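Local coordinates for protein post-proline cleaving enzyme (Rickettsia typhi, PDB 4HVT) that probably cleaves oligopeptides on the carboxyl side of proline, as a serine peptidase of the prolyl oligopeptidase family, at residues L305-W310 with G487-N492; I342-T347 with L364-N369. All blocks are in the same frame, centred on the assembly; numbering follows the deposited sequence.

Contact 1 of 2, residues L305-W310 with G487-N492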
ATOM      1  N   LEU A 305      -9.557  16.530   0.910  1.00  8.16           N
ATOM      2  CA  LEU A 305      -9.395  16.159   2.310  1.00  8.33           C
ATOM      3  C   LEU A 305      -8.445  17.125   2.997  1.00  8.66           C
ATOM      4  O   LEU A 305      -7.406  17.442   2.438  1.00  8.60           O
ATOM      5  CB  LEU A 305      -8.806  14.748   2.421  1.00  8.03           C
ATOM      6  CG  LEU A 305      -8.476  14.179   3.804  1.00  8.06           C
ATOM      7  CD1 LEU A 305      -9.763  14.059   4.599  1.00  8.51           C
ATOM      8  CD2 LEU A 305      -7.739  12.865   3.680  1.00  7.90           C
ATOM      9  N   LEU A 306      -8.795  17.502   4.226  1.00  9.29           N
ATOM     10  CA  LEU A 306      -7.950  18.358   5.056  1.00  9.53           C
ATOM     11  C   LEU A 306      -7.111  17.529   6.017  1.00  9.68           C
ATOM     12  O   LEU A 306      -7.624  16.682   6.709  1.00  9.83           O
ATOM     13  CB  LEU A 306      -8.780  19.397   5.806  1.00 10.21           C
ATOM     14  CG  LEU A 306      -9.762  20.239   4.987  1.00 10.44           C
ATOM     15  CD1 LEU A 306     -10.372  21.329   5.856  1.00 11.18           C
ATOM     16  CD2 LEU A 306      -9.097  20.814   3.735  1.00 10.57           C
ATOM     17  N   ARG A 307      -5.826  17.862   6.081  1.00  9.78           N
ATOM     18  CA  ARG A 307      -4.936  17.270   7.087  1.00  9.91           C
ATOM     19  C   ARG A 307      -4.823  18.212   8.317  1.00 10.46           C
ATOM     20  O   ARG A 307      -4.460  17.772   9.424  1.00 10.24           O
ATOM     21  CB  ARG A 307      -3.549  17.011   6.456  1.00  9.85           C
ATOM     22  CG  ARG A 307      -2.490  16.665   7.480  1.00 10.36           C
ATOM     23  CD  ARG A 307      -1.284  16.008   6.829  1.00 10.36           C
ATOM     24  NE  ARG A 307      -0.131  15.981   7.734  1.00 10.70           N
ATOM     25  CZ  ARG A 307       0.128  15.041   8.637  1.00 10.89           C
ATOM     26  NH1 ARG A 307      -0.717  14.038   8.813  1.00 11.23           N
ATOM     27  NH2 ARG A 307       1.206  15.157   9.458  1.00 11.01           N
ATOM     28  N   SER A 308      -5.013  19.521   8.098  1.00 10.73           N
ATOM     29  CA  SER A 308      -4.990  20.514   9.153  1.00 11.82           C
ATOM     30  C   SER A 308      -6.267  21.330   9.162  1.00 12.50           C
ATOM     31  O   SER A 308      -6.982  21.388   8.138  1.00 11.86           O
ATOM     32  CB  SER A 308      -3.774  21.441   8.979  1.00 12.17           C
ATOM     33  OG  SER A 308      -2.579  20.701   9.038  1.00 12.55           O
ATOM     34  N   ASP A 309      -6.526  21.986  10.304  1.00 13.43           N
ATOM     35  CA  ASP A 309      -7.666  22.923  10.366  1.00 14.55           C
ATOM     36  C   ASP A 309      -7.466  24.022   9.326  1.00 14.62           C
ATOM     37  O   ASP A 309      -6.336  24.436   9.068  1.00 14.48           O
ATOM     38  CB  ASP A 309      -7.763  23.632  11.715  1.00 15.74           C
ATOM     39  CG  ASP A 309      -8.067  22.716  12.873  1.00 16.53           C
ATOM     40  OD1 ASP A 309      -8.486  21.545  12.700  1.00 16.53           O
ATOM     41  OD2 ASP A 309      -7.838  23.221  14.025  1.00 18.65           O
ATOM     42  N   TRP A 310      -8.561  24.448   8.711  1.00 15.27           N
ATOM     43  CA  TRP A 310      -8.544  25.526   7.727  1.00 15.30           C
ATOM     44  C   TRP A 310      -9.465  26.672   8.193  1.00 17.05           C
ATOM     45  O   TRP A 310     -10.668  26.472   8.229  1.00 16.65           O
ATOM     46  CB  TRP A 310      -9.050  24.975   6.409  1.00 14.58           C
ATOM     47  CG  TRP A 310      -8.977  25.889   5.243  1.00 14.64           C
ATOM     48  CD1 TRP A 310      -8.411  27.156   5.182  1.00 15.33           C
ATOM     49  CD2 TRP A 310      -9.469  25.619   3.934  1.00 14.09           C
ATOM     50  NE1 TRP A 310      -8.544  27.665   3.901  1.00 15.31           N
ATOM     51  CE2 TRP A 310      -9.177  26.734   3.118  1.00 14.55           C
ATOM     52  CE3 TRP A 310     -10.135  24.555   3.370  1.00 14.35           C
ATOM     53  CZ2 TRP A 310      -9.526  26.769   1.749  1.00 13.90           C
ATOM     54  CZ3 TRP A 310     -10.479  24.574   2.043  1.00 13.68           C
ATOM     55  CH2 TRP A 310     -10.146  25.647   1.225  1.00 13.64           C
ATOM     56  N   GLY A 487       2.264   4.342  11.151  1.00 10.21           N
ATOM     57  CA  GLY A 487       2.981   5.444  10.496  1.00 10.10           C
ATOM     58  C   GLY A 487       2.172   6.011   9.354  1.00  9.67           C
ATOM     59  O   GLY A 487       1.272   5.370   8.847  1.00  9.89           O
ATOM     60  N   PHE A 488       2.549   7.221   8.944  1.00  9.56           N
ATOM     61  CA  PHE A 488       2.142   7.793   7.659  1.00  9.44           C
ATOM     62  C   PHE A 488       0.645   8.003   7.556  1.00  9.28           C
ATOM     63  O   PHE A 488       0.136   8.154   6.441  1.00  9.07           O
ATOM     64  CB  PHE A 488       2.731   7.012   6.469  1.00  9.30           C
ATOM     65  CG  PHE A 488       4.256   6.989   6.458  1.00  9.32           C
ATOM     66  CD1 PHE A 488       4.974   8.083   6.066  1.00  9.52           C
ATOM     67  CD2 PHE A 488       4.966   5.891   6.921  1.00  9.79           C
ATOM     68  CE1 PHE A 488       6.333   8.072   6.037  1.00  9.41           C
ATOM     69  CE2 PHE A 488       6.324   5.894   6.931  1.00  9.91           C
ATOM     70  CZ  PHE A 488       7.019   6.992   6.466  1.00  9.84           C
ATOM     71  N   GLN A 489      -0.047   8.064   8.692  1.00  9.64           N
ATOM     72  CA  GLN A 489      -1.518   8.239   8.693  1.00  9.61           C
ATOM     73  C   GLN A 489      -2.195   7.091   7.970  1.00  9.29           C
ATOM     74  O   GLN A 489      -3.367   7.180   7.507  1.00  9.41           O
ATOM     75  CB  GLN A 489      -1.931   9.622   8.122  1.00  9.75           C
ATOM     76  CG  GLN A 489      -3.245  10.110   8.694  1.00 10.26           C
ATOM     77  CD  GLN A 489      -3.720  11.456   8.195  1.00 11.04           C
ATOM     78  OE1 GLN A 489      -2.898  12.320   7.930  1.00 12.39           O
ATOM     79  NE2 GLN A 489      -5.063  11.647   8.070  1.00 11.04           N
ATOM     80  N   VAL A 490      -1.532   5.945   7.909  1.00  9.46           N
ATOM     81  CA  VAL A 490      -2.129   4.760   7.293  1.00  9.48           C
ATOM     82  C   VAL A 490      -3.200   4.132   8.203  1.00  9.60           C
ATOM     83  O   VAL A 490      -2.954   3.845   9.376  1.00  9.90           O
ATOM     84  CB  VAL A 490      -1.094   3.709   6.953  1.00  9.98           C
ATOM     85  CG1 VAL A 490      -1.774   2.359   6.676  1.00 10.22           C
ATOM     86  CG2 VAL A 490      -0.169   4.228   5.854  1.00 10.09           C
ATOM     87  N   ILE A 491      -4.394   3.903   7.650  1.00  9.67           N
ATOM     88  CA  ILE A 491      -5.464   3.222   8.401  1.00 10.32           C
ATOM     89  C   ILE A 491      -5.262   1.727   8.264  1.00 11.09           C
ATOM     90  O   ILE A 491      -5.347   1.217   7.153  1.00 11.34           O
ATOM     91  CB  ILE A 491      -6.872   3.584   7.847  1.00 10.32           C
ATOM     92  CG1 ILE A 491      -7.104   5.112   7.941  1.00 10.56           C
ATOM     93  CG2 ILE A 491      -7.941   2.788   8.574  1.00 10.85           C
ATOM     94  CD1 ILE A 491      -8.333   5.616   7.194  1.00 10.61           C
ATOM     95  N   ASN A 492      -4.964   1.032   9.366  1.00 11.47           N
ATOM     96  CA  ASN A 492      -4.655  -0.403   9.335  1.00 12.72           C
ATOM     97  C   ASN A 492      -5.900  -1.228   9.618  1.00 13.04           C
ATOM     98  O   ASN A 492      -6.133  -1.691  10.719  1.00 13.22           O
ATOM     99  CB  ASN A 492      -3.547  -0.723  10.357  1.00 13.19           C
ATOM    100  CG  ASN A 492      -2.736  -1.939   9.970  1.00 13.12           C
ATOM    101  OD1 ASN A 492      -3.000  -2.600   8.949  1.00 13.50           O
ATOM    102  ND2 ASN A 492      -1.737  -2.252  10.777  1.00 12.56           N
TER
HETATM  103  O   HOH W   1      -6.611  14.064   6.937  1.00 10.03           O

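Contact 2 of 2, residues I342-T347 with L364-N369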
ATOM      1  N   ILE A 342     -18.862  21.920   2.793  1.00 14.27           N
ATOM      2  CA  ILE A 342     -18.298  20.876   3.635  1.00 13.57           C
ATOM      3  C   ILE A 342     -19.174  19.628   3.577  1.00 13.60           C
ATOM      4  O   ILE A 342     -20.389  19.679   3.853  1.00 14.29           O
ATOM      5  CB  ILE A 342     -18.209  21.339   5.092  1.00 13.88           C
ATOM      6  CG1 ILE A 342     -17.265  22.539   5.187  1.00 14.25           C
ATOM      7  CG2 ILE A 342     -17.779  20.219   5.979  1.00 13.73           C
ATOM      8  CD1 ILE A 342     -17.538  23.403   6.374  1.00 15.07           C
ATOM      9  N   LEU A 343     -18.593  18.539   3.161  1.00 13.21           N
ATOM     10  CA  LEU A 343     -19.347  17.278   2.991  1.00 13.89           C
ATOM     11  C   LEU A 343     -19.181  16.271   4.102  1.00 13.57           C
ATOM     12  O   LEU A 343     -20.009  15.351   4.219  1.00 14.53           O
ATOM     13  CB  LEU A 343     -19.020  16.625   1.685  1.00 14.14           C
ATOM     14  CG  LEU A 343     -19.494  17.559   0.536  1.00 15.14           C
ATOM     15  CD1 LEU A 343     -19.295  16.815  -0.744  1.00 15.35           C
ATOM     16  CD2 LEU A 343     -20.919  18.034   0.701  1.00 17.20           C
ATOM     17  N   PHE A 344     -18.168  16.429   4.916  1.00 12.89           N
ATOM     18  CA  PHE A 344     -17.887  15.484   5.998  1.00 12.36           C
ATOM     19  C   PHE A 344     -17.152  16.236   7.072  1.00 12.44           C
ATOM     20  O   PHE A 344     -16.177  16.890   6.793  1.00 11.53           O
ATOM     21  CB  PHE A 344     -17.028  14.332   5.469  1.00 11.89           C
ATOM     22  CG  PHE A 344     -16.496  13.393   6.523  1.00 11.77           C
ATOM     23  CD1 PHE A 344     -17.373  12.574   7.240  1.00 12.03           C
ATOM     24  CD2 PHE A 344     -15.149  13.296   6.809  1.00 11.59           C
ATOM     25  CE1 PHE A 344     -16.905  11.717   8.230  1.00 11.82           C
ATOM     26  CE2 PHE A 344     -14.683  12.397   7.777  1.00 11.30           C
ATOM     27  CZ  PHE A 344     -15.554  11.608   8.482  1.00 11.85           C
ATOM     28  N   THR A 345     -17.633  16.093   8.303  1.00 12.97           N
ATOM     29  CA  THR A 345     -17.052  16.747   9.471  1.00 13.73           C
ATOM     30  C   THR A 345     -16.972  15.619  10.484  1.00 13.62           C
ATOM     31  O   THR A 345     -17.973  15.244  11.037  1.00 14.59           O
ATOM     32  CB  THR A 345     -17.961  17.883  10.029  1.00 14.84           C
ATOM     33  OG1 THR A 345     -18.214  18.890   9.016  1.00 14.64           O
ATOM     34  CG2 THR A 345     -17.326  18.531  11.284  1.00 15.69           C
ATOM     35  N   PRO A 346     -15.791  15.073  10.710  1.00 13.12           N
ATOM     36  CA  PRO A 346     -15.759  13.863  11.543  1.00 13.27           C
ATOM     37  C   PRO A 346     -16.091  14.129  12.968  1.00 14.13           C
ATOM     38  O   PRO A 346     -15.497  15.035  13.567  1.00 15.03           O
ATOM     39  CB  PRO A 346     -14.278  13.411  11.454  1.00 12.71           C
ATOM     40  CG  PRO A 346     -13.561  14.644  11.066  1.00 12.70           C
ATOM     41  CD  PRO A 346     -14.476  15.433  10.208  1.00 12.91           C
ATOM     42  N   THR A 347     -16.947  13.290  13.543  1.00 14.38           N
ATOM     43  CA  THR A 347     -17.061  13.204  15.004  1.00 15.38           C
ATOM     44  C   THR A 347     -15.848  12.447  15.577  1.00 15.24           C
ATOM     45  O   THR A 347     -14.978  11.959  14.877  1.00 14.69           O
ATOM     46  CB  THR A 347     -18.401  12.558  15.453  1.00 15.58           C
ATOM     47  OG1 THR A 347     -18.516  11.188  15.005  1.00 15.46           O
ATOM     48  CG2 THR A 347     -19.595  13.372  14.884  1.00 15.93           C
ATOM     49  N   LEU A 364     -19.179   7.984  -0.497  1.00  8.65           N
ATOM     50  CA  LEU A 364     -18.323   8.481   0.522  1.00  8.56           C
ATOM     51  C   LEU A 364     -18.184   7.361   1.530  1.00  8.58           C
ATOM     52  O   LEU A 364     -19.127   7.036   2.247  1.00  8.59           O
ATOM     53  CB  LEU A 364     -18.919   9.708   1.192  1.00  8.93           C
ATOM     54  CG  LEU A 364     -18.291  10.183   2.516  1.00  9.07           C
ATOM     55  CD1 LEU A 364     -16.810  10.506   2.375  1.00  8.92           C
ATOM     56  CD2 LEU A 364     -19.083  11.241   3.192  1.00  9.73           C
ATOM     57  N   ALA A 365     -16.976   6.826   1.579  1.00  8.11           N
ATOM     58  CA  ALA A 365     -16.632   5.750   2.479  1.00  8.14           C
ATOM     59  C   ALA A 365     -15.832   6.318   3.638  1.00  8.16           C
ATOM     60  O   ALA A 365     -14.857   7.075   3.452  1.00  7.93           O
ATOM     61  CB  ALA A 365     -15.880   4.664   1.752  1.00  7.97           C
ATOM     62  N   THR A 366     -16.236   5.988   4.846  1.00  8.42           N
ATOM     63  CA  THR A 366     -15.571   6.408   6.090  1.00  8.77           C
ATOM     64  C   THR A 366     -15.406   5.220   7.046  1.00  9.07           C
ATOM     65  O   THR A 366     -15.837   4.118   6.751  1.00  9.08           O
ATOM     66  CB  THR A 366     -16.370   7.510   6.832  1.00  9.04           C
ATOM     67  OG1 THR A 366     -17.695   7.042   7.240  1.00  9.37           O
ATOM     68  CG2 THR A 366     -16.569   8.739   5.926  1.00  8.95           C
ATOM     69  N   TYR A 367     -14.746   5.443   8.185  1.00  9.52           N
ATOM     70  CA  TYR A 367     -14.805   4.540   9.330  1.00 10.05           C
ATOM     71  C   TYR A 367     -15.328   5.299  10.542  1.00 10.66           C
ATOM     72  O   TYR A 367     -15.063   6.491  10.738  1.00 10.34           O
ATOM     73  CB  TYR A 367     -13.447   3.967   9.696  1.00 10.07           C
ATOM     74  CG  TYR A 367     -12.809   3.083   8.641  1.00  9.82           C
ATOM     75  CD1 TYR A 367     -13.151   1.720   8.537  1.00 10.15           C
ATOM     76  CD2 TYR A 367     -11.894   3.590   7.728  1.00  9.64           C
ATOM     77  CE1 TYR A 367     -12.570   0.930   7.578  1.00  9.89           C
ATOM     78  CE2 TYR A 367     -11.328   2.782   6.762  1.00  9.55           C
ATOM     79  CZ  TYR A 367     -11.670   1.450   6.700  1.00  9.77           C
ATOM     80  OH  TYR A 367     -11.093   0.649   5.721  1.00 10.32           O
ATOM     81  N   ASP A 368     -16.099   4.598  11.339  1.00 11.34           N
ATOM     82  CA  ASP A 368     -16.500   5.041  12.663  1.00 12.60           C
ATOM     83  C   ASP A 368     -15.994   3.971  13.640  1.00 12.73           C
ATOM     84  O   ASP A 368     -16.479   2.831  13.612  1.00 12.68           O
ATOM     85  CB  ASP A 368     -18.031   5.107  12.715  1.00 13.89           C
ATOM     86  CG  ASP A 368     -18.559   5.539  14.059  1.00 15.54           C
ATOM     87  OD1 ASP A 368     -17.737   5.837  14.945  1.00 16.08           O
ATOM     88  OD2 ASP A 368     -19.826   5.621  14.232  1.00 16.76           O
ATOM     89  N   ASN A 369     -14.998   4.311  14.458  1.00 12.97           N
ATOM     90  CA  ASN A 369     -14.347   3.334  15.308  1.00 13.72           C
ATOM     91  C   ASN A 369     -13.854   2.124  14.510  1.00 12.74           C
ATOM     92  O   ASN A 369     -13.943   0.986  14.926  1.00 12.83           O
ATOM     93  CB  ASN A 369     -15.265   2.966  16.482  1.00 15.19           C
ATOM     94  CG  ASN A 369     -14.478   2.536  17.696  1.00 17.08           C
ATOM     95  OD1 ASN A 369     -13.299   2.875  17.848  1.00 18.22           O
ATOM     96  ND2 ASN A 369     -15.124   1.789  18.582  1.00 19.10           N
TER

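Contact 1 of 2, residues L305-W310 with G487-N492
R307 and Q489 meet where the two domains of a prolyl oligopeptidase face each other, and they illustrate how a contact across such an interface can be polar and sparse. R307 belongs to the loop joining strands 301-305 and 310-312 of a propeller blade. Q489 sits in a type I' beta turn, G487 to V490, in the loop that follows strand 480-483 of the alpha/beta-hydrolase sheet. The turn is closed by the bond from V490 N to G487 O, 3.0 Å. It directs the CB of Q489 at 305-310 and that of F488 away from it; the F488 ring meets those of W607 and, in the propeller, F266.

The backbones stay well apart, with 9.8 Å between the CA atoms of R307 and Q489, so long side chains make up the difference. R307 is extended from CG to NE, with CG anti to its backbone N (chi1 168°), and Q489 is stretched beyond CG as well. The two side chains run past each other in opposite directions, and Q489 OE1 comes to the edge of the guanidinium, near its plane. NH1 of R307 donates to Q489 OE1 at 2.9 Å, but the bond is bent to 130° at the hydrogen and is weak; the planes of guanidinium and amide are turned 35° apart. Stronger for the same NH1 is H527 ND1, on helix 524-528, and Y267 adds a cation-pi contact.

A water accepts from Q489 NE2 at 3.1 Å and donates to L306 O at 2.8 Å, bridging to the propeller backbone. The amide oxygen thus accepts a hydrogen bond and its nitrogen donates one, which favours this orientation of the amide; the domains are joined here by directional but individually modest bonds, with only 93 Å² buried between the two segments.

Contact 2 of 2, residues I342-T347 with L364-N369
F344 and T366 show how consecutive propeller blades pack through a methyl group laid on a ring. Their side chains approach from opposite directions: the phenylalanine projects from the end of strand 342-344, the threonine from strand 364-368. CG2 of T366 lies over one face of the F344 ring, 4.1 Å from the centroid and 25° off the normal, a CH-pi contact displaced toward the rim. Its nearest ring atom is F344 CE1, at 3.8 Å. The opposite face is covered from within its own segment, where the backbone nitrogen of P346, two residues on, stands 4.0 Å above the F344 ring plane and over its centre, so the ring is held between the methyl and P346 N.

The threonine's rotation places CG2 anti to its carbonyl carbon, presenting the methyl to the ring, while OG1 makes a weak hydrogen bond to K373 O. L364 lies beside this pair: its CD2 reaches F344 CB at 4.4 Å and comes about as near to L343 O, 4.3 Å away. A classic beta bulge helps to explain the arrangement, since L343 and F344 both face L322 and both direct their CB toward 364-369.

The segment axes approach to 9.8 Å at an angle of 53°, a spacing for side-chain packing between separate sheets. Strand 341-344 is outermost in one blade, beside 322-326; strand 362-368 lies in the next, flanked by 350-357 and 371-380, whose F352, V375 and F377 pack around L364.

Overall arrangement
From the N terminus the chain first passes 305-310 in one propeller blade, then 342-347 on that blade's outermost strand, and turns into the next blade, where 364-369 closes the short loop of contact 2. It then completes the propeller and enters the hydrolase domain before 487-492 returns to 305-310, so the long loop of contact 1 encloses the short one without crossing it. Contact 2 ties neighbouring blades together; contact 1 ties the propeller to the catalytic domain. Their centres are about 13 Å apart, and they meet directly where I491 CG2 packs on Y367 CE2 at 3.8 Å, linking blade packing to the domain interface.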